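Local coordinates for protein pyridoxine 4-oxidase (Mesorhizobium loti, PDB 4HA6) that catalyses the FAD-dependent oxidation of the 4-hydroxymethyl group of pyridoxine by molecular oxygen, as a member of the GMC oxidoreductase family, at residues T214-R219 / L231-R236; E255-L260 / C448-M453; G286-D291 / T366-V371. All coordinates share one frame; numbering follows the deposited sequence.

Interaction 1: T214-R219 / L231-R236. With FAD (flavin-adenine dinucleotide), chain B.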
loop_
_atom_site.group_PDB
_atom_site.type_symbol
_atom_site.label_atom_id
_atom_site.label_comp_id
_atom_site.label_asym_id
_atom_site.label_seq_id
_atom_site.Cartn_x
_atom_site.Cartn_y
_atom_site.Cartn_z
ATOM N N THR A 214 10.134 14.742 15.208
ATOM C CA THR A 214 8.799 14.146 15.310
ATOM C C THR A 214 7.741 15.146 15.769
ATOM O O THR A 214 8.050 16.296 16.068
ATOM C CB THR A 214 8.780 12.951 16.284
ATOM O OG1 THR A 214 9.272 13.382 17.557
ATOM C CG2 THR A 214 9.646 11.820 15.767
ATOM N N GLY A 215 6.489 14.696 15.829
ATOM C CA GLY A 215 5.372 15.568 16.166
ATOM C C GLY A 215 5.335 16.871 15.377
ATOM O O GLY A 215 4.804 17.881 15.855
ATOM N N SER A 216 5.902 16.849 14.171
ATOM C CA SER A 216 6.042 18.060 13.359
ATOM C C SER A 216 5.436 17.884 11.959
ATOM O O SER A 216 5.860 17.010 11.199
ATOM C CB SER A 216 7.521 18.414 13.238
ATOM O OG SER A 216 8.137 18.434 14.511
ATOM N N ARG A 217 4.465 18.731 11.625
ATOM C CA ARG A 217 3.792 18.681 10.329
ATOM C C ARG A 217 4.273 19.757 9.371
ATOM O O ARG A 217 4.203 20.952 9.687
ATOM C CB ARG A 217 2.296 18.883 10.511
ATOM C CG ARG A 217 1.529 17.617 10.749
ATOM C CD ARG A 217 0.086 17.928 11.058
ATOM N NE ARG A 217 -0.430 17.020 12.073
ATOM C CZ ARG A 217 -1.600 16.408 11.992
ATOM N NH1 ARG A 217 -2.379 16.615 10.939
ATOM N NH2 ARG A 217 -1.991 15.595 12.965
ATOM N N VAL A 218 4.738 19.344 8.192
ATOM C CA VAL A 218 5.095 20.314 7.152
ATOM C C VAL A 218 3.802 20.825 6.522
ATOM O O VAL A 218 3.013 20.030 5.982
ATOM C CB VAL A 218 5.999 19.705 6.067
ATOM C CG1 VAL A 218 6.291 20.733 4.987
ATOM C CG2 VAL A 218 7.301 19.212 6.684
ATOM N N ARG A 219 3.586 22.139 6.588
ATOM C CA ARG A 219 2.315 22.739 6.165
ATOM C C ARG A 219 2.391 23.288 4.752
ATOM O O ARG A 219 1.433 23.166 3.987
ATOM C CB ARG A 219 1.876 23.853 7.150
ATOM C CG ARG A 219 0.634 24.643 6.723
ATOM C CD ARG A 219 -0.033 25.397 7.885
ATOM N NE ARG A 219 0.811 26.466 8.413
ATOM C CZ ARG A 219 0.560 27.138 9.541
ATOM N NH1 ARG A 219 -0.514 26.847 10.270
ATOM N NH2 ARG A 219 1.387 28.100 9.950
ATOM N N LEU A 231 10.772 25.157 4.087
ATOM C CA LEU A 231 9.562 24.454 4.505
ATOM C C LEU A 231 9.033 25.092 5.771
ATOM O O LEU A 231 9.808 25.391 6.682
ATOM C CB LEU A 231 9.860 22.985 4.825
ATOM C CG LEU A 231 10.557 22.090 3.812
ATOM C CD1 LEU A 231 12.060 22.312 3.871
ATOM C CD2 LEU A 231 10.213 20.649 4.106
ATOM N N GLU A 232 7.720 25.283 5.843
ATOM C CA GLU A 232 7.083 25.749 7.070
ATOM C C GLU A 232 6.675 24.528 7.865
ATOM O O GLU A 232 5.889 23.691 7.387
ATOM C CB GLU A 232 5.852 26.611 6.758
ATOM C CG GLU A 232 5.107 27.092 7.996
ATOM C CD GLU A 232 3.778 27.760 7.662
ATOM O OE1 GLU A 232 3.067 27.259 6.763
ATOM O OE2 GLU A 232 3.445 28.783 8.303
ATOM N N VAL A 233 7.216 24.410 9.071
ATOM C CA VAL A 233 6.926 23.249 9.905
ATOM C C VAL A 233 6.110 23.654 11.126
ATOM O O VAL A 233 6.444 24.615 11.817
ATOM C CB VAL A 233 8.203 22.528 10.326
ATOM C CG1 VAL A 233 7.861 21.303 11.167
ATOM C CG2 VAL A 233 8.981 22.120 9.090
ATOM N N VAL A 234 5.029 22.924 11.363
ATOM C CA VAL A 234 4.114 23.207 12.456
ATOM C C VAL A 234 4.224 22.116 13.527
ATOM O O VAL A 234 3.961 20.928 13.273
ATOM C CB VAL A 234 2.671 23.288 11.938
ATOM C CG1 VAL A 234 1.716 23.541 13.086
ATOM C CG2 VAL A 234 2.550 24.393 10.865
ATOM N N GLY A 235 4.630 22.515 14.728
ATOM C CA GLY A 235 4.777 21.569 15.819
ATOM C C GLY A 235 3.835 21.863 16.971
ATOM O O GLY A 235 3.006 22.776 16.893
ATOM N N ARG A 236 3.979 21.086 18.041
ATOM C CA ARG A 236 3.153 21.243 19.237
ATOM C C ARG A 236 3.256 22.646 19.827
ATOM O O ARG A 236 2.352 23.099 20.530
ATOM C CB ARG A 236 3.546 20.214 20.301
ATOM C CG ARG A 236 2.924 18.840 20.116
ATOM C CD ARG A 236 3.231 17.927 21.302
ATOM N NE ARG A 236 4.655 17.617 21.410
ATOM C CZ ARG A 236 5.266 16.674 20.700
ATOM N NH1 ARG A 236 4.579 15.956 19.821
ATOM N NH2 ARG A 236 6.565 16.453 20.857
HETATM P PA FAD B . 3.322 5.990 4.634
HETATM O O1A FAD B . 4.083 4.740 5.055
HETATM O O2A FAD B . 1.854 6.077 4.943
HETATM O O5B FAD B . 4.090 7.251 5.295
HETATM C C5B FAD B . 3.575 8.578 5.341
HETATM C C4B FAD B . 4.232 9.219 6.555
HETATM O O4B FAD B . 4.343 10.639 6.413
HETATM C C3B FAD B . 3.408 8.968 7.811
HETATM O O3B FAD B . 4.335 8.565 8.834
HETATM C C2B FAD B . 2.770 10.316 8.135
HETATM O O2B FAD B . 2.574 10.483 9.550
HETATM C C1B FAD B . 3.783 11.304 7.562
HETATM N N9A FAD B . 3.212 12.601 7.091
HETATM C C8A FAD B . 2.087 12.775 6.364
HETATM N N7A FAD B . 1.893 14.096 6.099
HETATM C C5A FAD B . 2.909 14.795 6.658
HETATM C C6A FAD B . 3.311 16.223 6.747
HETATM N N6A FAD B . 2.561 17.208 6.157
HETATM N N1A FAD B . 4.454 16.516 7.430
HETATM C C2A FAD B . 5.209 15.556 8.004
HETATM N N3A FAD B . 4.893 14.242 7.951
HETATM C C4A FAD B . 3.777 13.801 7.305
HETATM N N1 FAD B . 1.056 -3.133 2.158
HETATM C C2 FAD B . 1.589 -4.342 1.903
HETATM O O2 FAD B . 2.387 -4.452 0.945
HETATM N N3 FAD B . 1.274 -5.439 2.618
HETATM C C4 FAD B . 0.418 -5.397 3.654
HETATM O O4 FAD B . 0.123 -6.434 4.306
HETATM C C4X FAD B . -0.209 -4.101 3.997
HETATM N N5 FAD B . -1.091 -3.973 5.009
HETATM C C5X FAD B . -1.636 -2.768 5.313
HETATM C C6 FAD B . -2.538 -2.646 6.367
HETATM C C7 FAD B . -3.091 -1.408 6.683
HETATM C C7M FAD B . -4.064 -1.293 7.830
HETATM C C8 FAD B . -2.715 -0.204 5.891
HETATM C C8M FAD B . -3.321 1.131 6.232
HETATM C C9 FAD B . -1.811 -0.314 4.836
HETATM C C9A FAD B . -1.269 -1.560 4.521
HETATM N N10 FAD B . -0.360 -1.684 3.456
HETATM C C10 FAD B . 0.184 -2.944 3.170
HETATM C "C1'" FAD B . 0.005 -0.509 2.655
HETATM C "C2'" FAD B . 1.399 0.013 2.968
HETATM O "O2'" FAD B . 1.593 0.080 4.389
HETATM C "C3'" FAD B . 1.502 1.406 2.344
HETATM O "O3'" FAD B . 1.121 1.313 0.961
HETATM C "C4'" FAD B . 2.908 1.968 2.463
HETATM O "O4'" FAD B . 3.266 1.982 3.856
HETATM C "C5'" FAD B . 3.003 3.373 1.858
HETATM O "O5'" FAD B . 4.175 4.000 2.374
HETATM P P FAD B . 4.464 5.538 2.035
HETATM O O1P FAD B . 5.914 5.884 2.345
HETATM O O2P FAD B . 3.901 5.867 0.667
HETATM O O3P FAD B . 3.497 6.291 3.069
#
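Arg217 and Val234 form an antiparallel hydrogen-bonded pair, joined by Arg217 N to Val234 O (2.8 Å) and by the return bond from Val234 N to Arg217 O, while the short strands 217-219 and 231-235 run 134° apart. Arg219 N to Glu232 O continues the ladder beyond the non-hydrogen-bonded pair Val218 and Val233. Because of that register the N-H and C=O of Val218 turn outward from the hairpin partner, and both serve the cofactor: Val218 N gives a bond to FAD N1A (2.9 Å), and FAD N6A gives one to Val218 O. The edge strand 217-224 of the hairpin thus makes both hydrogen bonds to the adenine through the backbone of Val218, leaving the valine side chain for packing. Val218 CG2 meets Val233 CG2 at 4.1 Å, and its CG1 touches Leu231 CD2. These compact, branched groups fit against Val7 and Ile31 of the parallel sheet in the FAD-binding fold. Nearer the start of the strand, Ser216 CB lies against Val233 CG1 (3.6 Å), its hydroxyl turned back to Thr214 O. The polar end of the contact is the salt bridge of Arg219 with Glu232. Arg219 CG is anti to the backbone N, and a bend at chi3 (66°) presents the guanidinium side-on: NE lies 2.9 Å from Glu232 OE1, and NH2 lies 2.7 Å from Glu232 OE2. Both oxygens sit in the guanidinium plane but are met from above the carboxylate plane. Val234 CG2 covers one guanidinium face, 3.6 Å from Arg219 CZ. A leucine in place of Arg219 would probably cost Glu232 two of the bonds that hold its carboxylate, leaving it freer to turn. Arg220 NE is a second partner of Glu232 OE1, and two positive groups around one carboxylate would probably favour its ionised form.

Interaction 2: E255-L260 / C448-M453. With FAD (flavin-adenine dinucleotide), chain B.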
loop_
_atom_site.group_PDB
_atom_site.type_symbol
_atom_site.label_atom_id
_atom_site.label_comp_id
_atom_site.label_asym_id
_atom_site.label_seq_id
_atom_site.Cartn_x
_atom_site.Cartn_y
_atom_site.Cartn_z
ATOM N N GLU A 255 -1.146 12.531 1.675
ATOM C CA GLU A 255 -0.529 13.713 2.256
ATOM C C GLU A 255 0.512 14.379 1.364
ATOM O O GLU A 255 0.759 15.585 1.477
ATOM C CB GLU A 255 0.015 13.387 3.653
ATOM C CG GLU A 255 -1.095 13.110 4.670
ATOM C CD GLU A 255 -1.998 14.326 4.928
ATOM O OE1 GLU A 255 -1.607 15.474 4.603
ATOM O OE2 GLU A 255 -3.107 14.137 5.471
ATOM N N SER A 256 1.131 13.622 0.464
ATOM C CA SER A 256 2.023 14.290 -0.478
ATOM C C SER A 256 1.267 15.259 -1.417
ATOM O O SER A 256 1.644 16.437 -1.495
ATOM C CB SER A 256 2.921 13.306 -1.225
ATOM O OG SER A 256 3.913 12.794 -0.356
ATOM N N PRO A 257 0.192 14.788 -2.099
ATOM C CA PRO A 257 -0.529 15.768 -2.922
ATOM C C PRO A 257 -1.119 16.911 -2.086
ATOM O O PRO A 257 -1.141 18.061 -2.554
ATOM C CB PRO A 257 -1.648 14.940 -3.575
ATOM C CG PRO A 257 -1.803 13.719 -2.731
ATOM C CD PRO A 257 -0.411 13.443 -2.190
ATOM N N ALA A 258 -1.592 16.618 -0.874
ATOM C CA ALA A 258 -2.164 17.674 -0.039
ATOM C C ALA A 258 -1.132 18.759 0.268
ATOM O O ALA A 258 -1.447 19.951 0.243
ATOM C CB ALA A 258 -2.734 17.101 1.253
ATOM N N LEU A 259 0.095 18.349 0.580
ATOM C CA LEU A 259 1.142 19.320 0.884
ATOM C C LEU A 259 1.400 20.182 -0.332
ATOM O O LEU A 259 1.561 21.401 -0.212
ATOM C CB LEU A 259 2.437 18.625 1.312
ATOM C CG LEU A 259 3.636 19.554 1.525
ATOM C CD1 LEU A 259 3.292 20.726 2.474
ATOM C CD2 LEU A 259 4.836 18.767 2.035
ATOM N N LEU A 260 1.451 19.555 -1.504
ATOM C CA LEU A 260 1.695 20.311 -2.736
ATOM C C LEU A 260 0.571 21.329 -2.987
ATOM O O LEU A 260 0.845 22.503 -3.317
ATOM C CB LEU A 260 1.906 19.374 -3.932
ATOM C CG LEU A 260 3.160 18.485 -3.847
ATOM C CD1 LEU A 260 3.157 17.425 -4.928
ATOM C CD2 LEU A 260 4.449 19.318 -3.923
ATOM N N CYS A 448 -2.596 4.961 -3.922
ATOM C CA CYS A 448 -1.400 5.315 -4.684
ATOM C C CYS A 448 -1.778 6.129 -5.926
ATOM O O CYS A 448 -2.962 6.242 -6.256
ATOM C CB CYS A 448 -0.639 4.045 -5.099
ATOM S SG CYS A 448 -1.424 3.071 -6.465
ATOM N N GLY A 449 -0.781 6.724 -6.585
ATOM C CA GLY A 449 -0.962 7.281 -7.924
ATOM C C GLY A 449 -1.211 8.780 -8.062
ATOM O O GLY A 449 -1.307 9.301 -9.174
ATOM N N THR A 450 -1.299 9.477 -6.935
ATOM C CA THR A 450 -1.784 10.858 -6.908
ATOM C C THR A 450 -0.730 11.898 -7.282
ATOM O O THR A 450 -1.031 13.093 -7.373
ATOM C CB THR A 450 -2.337 11.198 -5.511
ATOM O OG1 THR A 450 -1.398 10.757 -4.509
ATOM C CG2 THR A 450 -3.665 10.490 -5.306
ATOM N N CYS A 451 0.512 11.453 -7.453
ATOM C CA CYS A 451 1.557 12.314 -7.987
ATOM C C CYS A 451 2.235 11.502 -9.085
ATOM O O CYS A 451 3.429 11.219 -9.009
ATOM C CB CYS A 451 2.558 12.700 -6.899
ATOM S SG CYS A 451 1.880 13.792 -5.558
ATOM N N ARG A 452 1.463 11.115 -10.105
ATOM C CA ARG A 452 1.938 10.061 -11.019
ATOM C C ARG A 452 3.233 10.395 -11.753
ATOM O O ARG A 452 3.441 11.519 -12.263
ATOM C CB ARG A 452 0.855 9.606 -12.012
ATOM C CG ARG A 452 0.591 10.585 -13.120
ATOM C CD ARG A 452 -0.442 10.096 -14.143
ATOM N NE ARG A 452 -0.708 11.209 -15.048
ATOM C CZ ARG A 452 0.038 11.488 -16.115
ATOM N NH1 ARG A 452 1.066 10.710 -16.423
ATOM N NH2 ARG A 452 -0.254 12.534 -16.880
ATOM N N MET A 453 4.118 9.413 -11.765
ATOM C CA MET A 453 5.313 9.464 -12.582
ATOM C C MET A 453 4.913 9.215 -14.028
ATOM O O MET A 453 4.121 8.303 -14.306
ATOM C CB MET A 453 6.286 8.384 -12.105
ATOM C CG MET A 453 7.472 8.173 -13.017
ATOM S SD MET A 453 8.609 6.901 -12.413
ATOM C CE MET A 453 7.547 5.446 -12.430
HETATM P PA FAD B . 3.322 5.990 4.634
HETATM O O1A FAD B . 4.083 4.740 5.055
HETATM O O2A FAD B . 1.854 6.077 4.943
HETATM O O5B FAD B . 4.090 7.251 5.295
HETATM C C5B FAD B . 3.575 8.578 5.341
HETATM C C4B FAD B . 4.232 9.219 6.555
HETATM O O4B FAD B . 4.343 10.639 6.413
HETATM C C3B FAD B . 3.408 8.968 7.811
HETATM O O3B FAD B . 4.335 8.565 8.834
HETATM C C2B FAD B . 2.770 10.316 8.135
HETATM O O2B FAD B . 2.574 10.483 9.550
HETATM C C1B FAD B . 3.783 11.304 7.562
HETATM N N9A FAD B . 3.212 12.601 7.091
HETATM C C8A FAD B . 2.087 12.775 6.364
HETATM N N7A FAD B . 1.893 14.096 6.099
HETATM C C5A FAD B . 2.909 14.795 6.658
HETATM C C6A FAD B . 3.311 16.223 6.747
HETATM N N6A FAD B . 2.561 17.208 6.157
HETATM N N1A FAD B . 4.454 16.516 7.430
HETATM C C2A FAD B . 5.209 15.556 8.004
HETATM N N3A FAD B . 4.893 14.242 7.951
HETATM C C4A FAD B . 3.777 13.801 7.305
HETATM N N1 FAD B . 1.056 -3.133 2.158
HETATM C C2 FAD B . 1.589 -4.342 1.903
HETATM O O2 FAD B . 2.387 -4.452 0.945
HETATM N N3 FAD B . 1.274 -5.439 2.618
HETATM C C4 FAD B . 0.418 -5.397 3.654
HETATM O O4 FAD B . 0.123 -6.434 4.306
HETATM C C4X FAD B . -0.209 -4.101 3.997
HETATM N N5 FAD B . -1.091 -3.973 5.009
HETATM C C5X FAD B . -1.636 -2.768 5.313
HETATM C C6 FAD B . -2.538 -2.646 6.367
HETATM C C7 FAD B . -3.091 -1.408 6.683
HETATM C C7M FAD B . -4.064 -1.293 7.830
HETATM C C8 FAD B . -2.715 -0.204 5.891
HETATM C C8M FAD B . -3.321 1.131 6.232
HETATM C C9 FAD B . -1.811 -0.314 4.836
HETATM C C9A FAD B . -1.269 -1.560 4.521
HETATM N N10 FAD B . -0.360 -1.684 3.456
HETATM C C10 FAD B . 0.184 -2.944 3.170
HETATM C "C1'" FAD B . 0.005 -0.509 2.655
HETATM C "C2'" FAD B . 1.399 0.013 2.968
HETATM O "O2'" FAD B . 1.593 0.080 4.389
HETATM C "C3'" FAD B . 1.502 1.406 2.344
HETATM O "O3'" FAD B . 1.121 1.313 0.961
HETATM C "C4'" FAD B . 2.908 1.968 2.463
HETATM O "O4'" FAD B . 3.266 1.982 3.856
HETATM C "C5'" FAD B . 3.003 3.373 1.858
HETATM O "O5'" FAD B . 4.175 4.000 2.374
HETATM P P FAD B . 4.464 5.538 2.035
HETATM O O1P FAD B . 5.914 5.884 2.345
HETATM O O2P FAD B . 3.901 5.867 0.667
HETATM O O3P FAD B . 3.497 6.291 3.069
#
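Cys451 SG rests against the side of the helix 255-260, touching Leu260 CD1 at 3.9 Å and Pro257 CD at 4.1 Å. One turn of helix separates those two residues, so a single sulfur bridges them; cysteine is small enough to enter here, and its thiol is apolar enough to sit against the proline and leucine carbons. Beside it, Thr450 crosses the proline ring, with Thr450 OG1 3.5 Å from Pro257 CG. A chi1 of 47° sets OG1 between the backbone N and the carbonyl carbon, turned to the helix, and there it makes a hydrogen bond with Ala253 O. That carbonyl lacks the usual helix donor, since Pro257 has no N-H; the helix is kinked there, and the threonine hydroxyl takes that donor's place. Past the kink the helix is regular again, Leu260 N bonding to Ser256 O at 3.1 Å. Ser256, Pro257 and the two leucines belong to the second sequence signature of GMC oxidoreductases, on the helix 252-262 that follows strand 246-249 of the Rossmann-type parallel sheet. The helix also meets the cofactor: Glu255 CB approaches FAD N7A to 3.2 Å, and Glu255 CG reaches FAD C8A at 3.6 Å. A bend at chi2 (-64°) folds the carboxylate toward Tyr60 OH, which bonds to OE2. Farther out, Ser256 OG is hydrogen-bonded to Asp477, while Leu260 packs on Leu249 and Leu473, seating the helix on the sheet. The segment 448-453 is positioned by its backbone, Gly449 bonding with Ala478 and Cys451 with Ser479. Gly449 has a phi of 98°, where a beta carbon would be pressed against the carbonyl oxygen of the residue before, so glycine suits the bend that brings Thr450 and Cys451 to the helix.

Interaction 3: G286-D291 / T366-V371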
loop_
_atom_site.group_PDB
_atom_site.type_symbol
_atom_site.label_atom_id
_atom_site.label_comp_id
_atom_site.label_asym_id
_atom_site.label_seq_id
_atom_site.Cartn_x
_atom_site.Cartn_y
_atom_site.Cartn_z
ATOM N N GLY A 286 -3.098 14.951 -7.383
ATOM C CA GLY A 286 -4.301 14.472 -6.730
ATOM C C GLY A 286 -5.138 13.543 -7.598
ATOM O O GLY A 286 -6.013 12.857 -7.072
ATOM N N ARG A 287 -4.884 13.520 -8.909
ATOM C CA ARG A 287 -5.645 12.670 -9.824
ATOM C C ARG A 287 -4.961 11.301 -9.969
ATOM O O ARG A 287 -3.921 11.062 -9.347
ATOM C CB ARG A 287 -5.805 13.368 -11.183
ATOM C CG ARG A 287 -6.602 14.678 -11.096
ATOM C CD ARG A 287 -7.182 15.097 -12.455
ATOM N NE ARG A 287 -8.131 14.104 -12.954
ATOM C CZ ARG A 287 -9.378 13.963 -12.504
ATOM N NH1 ARG A 287 -9.842 14.753 -11.538
ATOM N NH2 ARG A 287 -10.163 13.021 -13.016
ATOM N N ASN A 288 -5.543 10.400 -10.775
ATOM C CA ASN A 288 -4.974 9.047 -10.965
ATOM C C ASN A 288 -5.004 8.227 -9.664
ATOM O O ASN A 288 -4.278 7.231 -9.536
ATOM C CB ASN A 288 -3.530 9.130 -11.550
ATOM C CG ASN A 288 -2.910 7.750 -11.915
ATOM O OD1 ASN A 288 -1.832 7.353 -11.398
ATOM N ND2 ASN A 288 -3.572 7.035 -12.817
ATOM N N LEU A 289 -5.830 8.632 -8.694
ATOM C CA LEU A 289 -5.903 7.899 -7.419
ATOM C C LEU A 289 -6.420 6.479 -7.626
ATOM O O LEU A 289 -7.503 6.282 -8.197
ATOM C CB LEU A 289 -6.795 8.607 -6.392
ATOM C CG LEU A 289 -7.157 7.757 -5.148
ATOM C CD1 LEU A 289 -5.936 7.542 -4.287
ATOM C CD2 LEU A 289 -8.297 8.359 -4.294
ATOM N N GLN A 290 -5.653 5.498 -7.150
ATOM C CA GLN A 290 -6.058 4.087 -7.229
ATOM C C GLN A 290 -6.029 3.420 -5.859
ATOM O O GLN A 290 -5.294 3.847 -4.977
ATOM C CB GLN A 290 -5.116 3.324 -8.164
ATOM C CG GLN A 290 -5.167 3.808 -9.601
ATOM C CD GLN A 290 -3.911 3.442 -10.356
ATOM O OE1 GLN A 290 -3.653 2.261 -10.614
ATOM N NE2 GLN A 290 -3.093 4.449 -10.669
ATOM N N ASP A 291 -6.792 2.341 -5.706
ATOM C CA ASP A 291 -6.767 1.546 -4.482
ATOM C C ASP A 291 -7.285 0.152 -4.830
ATOM O O ASP A 291 -7.922 -0.034 -5.877
ATOM C CB ASP A 291 -7.630 2.199 -3.397
ATOM C CG ASP A 291 -7.667 1.399 -2.085
ATOM O OD1 ASP A 291 -6.658 0.726 -1.736
ATOM O OD2 ASP A 291 -8.715 1.464 -1.390
ATOM N N THR A 366 -9.425 -0.471 -13.197
ATOM C CA THR A 366 -9.261 0.559 -14.213
ATOM C C THR A 366 -9.923 1.853 -13.798
ATOM O O THR A 366 -9.671 2.878 -14.419
ATOM C CB THR A 366 -9.769 0.124 -15.620
ATOM O OG1 THR A 366 -11.186 -0.087 -15.587
ATOM C CG2 THR A 366 -9.088 -1.147 -16.049
ATOM N N SER A 367 -10.769 1.819 -12.761
ATOM C CA SER A 367 -11.322 3.059 -12.205
ATOM C C SER A 367 -10.205 3.966 -11.680
ATOM O O SER A 367 -9.122 3.493 -11.306
ATOM C CB SER A 367 -12.325 2.774 -11.077
ATOM O OG SER A 367 -13.352 1.899 -11.522
ATOM N N ARG A 368 -10.469 5.269 -11.667
ATOM C CA ARG A 368 -9.474 6.251 -11.242
ATOM C C ARG A 368 -10.179 7.368 -10.492
ATOM O O ARG A 368 -11.198 7.889 -10.963
ATOM C CB ARG A 368 -8.727 6.823 -12.448
ATOM C CG ARG A 368 -7.817 5.832 -13.171
ATOM C CD ARG A 368 -6.633 5.426 -12.280
ATOM N NE ARG A 368 -5.666 4.593 -12.999
ATOM C CZ ARG A 368 -5.811 3.287 -13.216
ATOM N NH1 ARG A 368 -6.888 2.638 -12.773
ATOM N NH2 ARG A 368 -4.868 2.619 -13.873
ATOM N N GLY A 369 -9.662 7.718 -9.318
ATOM C CA GLY A 369 -10.306 8.736 -8.519
ATOM C C GLY A 369 -9.442 9.958 -8.303
ATOM O O GLY A 369 -8.531 10.244 -9.097
ATOM N N SER A 370 -9.718 10.694 -7.227
ATOM C CA SER A 370 -8.962 11.927 -6.992
ATOM C C SER A 370 -8.962 12.290 -5.525
ATOM O O SER A 370 -9.851 11.862 -4.776
ATOM C CB SER A 370 -9.552 13.083 -7.797
ATOM O OG SER A 370 -10.849 13.434 -7.314
ATOM N N VAL A 371 -7.942 13.044 -5.118
ATOM C CA VAL A 371 -7.897 13.672 -3.793
ATOM C C VAL A 371 -7.710 15.169 -4.015
ATOM O O VAL A 371 -6.861 15.580 -4.820
ATOM C CB VAL A 371 -6.705 13.175 -2.949
ATOM C CG1 VAL A 371 -6.866 13.621 -1.496
ATOM C CG2 VAL A 371 -6.586 11.669 -3.016
HETATM O O HOH W 1 -8.275 10.890 -11.842
HETATM O O HOH W 2 -8.723 2.443 -8.467
#
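Arg368 bends at chi2 (-67°) and thereby lays its guanidinium over the side chain of Gln290, which is extended beyond CG. The two planar groups stack with their planes 5° apart, and Gln290 CD stands 3.4 Å from Arg368 CZ, over the centre of the guanidinium. No hydrogen bond joins them; the contact is flat on flat, and each group is fixed by other bonds. Arg368 NH1 reaches back to Ser367 O at 2.8 Å. Gln290 NE2 bonds to Asn288 O (3.2 Å) and Pro482 O, while Gln290 OE1 accepts from Leu484 N, so the amide cannot easily turn. The backbones pair as well: Gly369 N meets Leu289 O in the carbonyl plane, on a lone pair, at 2.8 Å. The return bond, Leu289 N to Gly369 O, is longer at 3.2 Å and comes from above the carbonyl plane. A water also links Asn288 N to Gly369 O. Farther along, Val371 N bonds to Gly286 O at 2.8 Å, and Gly286 itself must lack a side chain, since a CB would clash with Val371 O. Leu289 CD2 packs on Val371 CG2 (3.9 Å), both also touching Ile384. A single antiparallel beta bridge, at Leu289 and Gly369, and the bond from Val371 to Gly286 hold the loop before strand 293-302 alongside strand 370-372, which pairs with 383-385 in a two-stranded antiparallel sheet.

Overall arrangement
Interactions 1 and 2 both border FAD, at its adenine end, and touch through Leu259 CD1, which packs on the carbonyl oxygens of Val218 and Arg219. Interaction 1 is partly buried, far from the centre of the chain, and adds to its sheet pairing a charged pair whose arginine is partly exposed; interaction 2, fully buried, joins its segments mainly through apolar and sulfur contacts. Interaction 3 is largely buried, does not touch interaction 1, and relies on backbone pairing and a stacked amide. It lies within the chain span closed by interaction 2 and shares segment 448-453 as a neighbour, through probable backbone bonds of Thr450 O with Gly286 N and Cys448 O with Gln290 N.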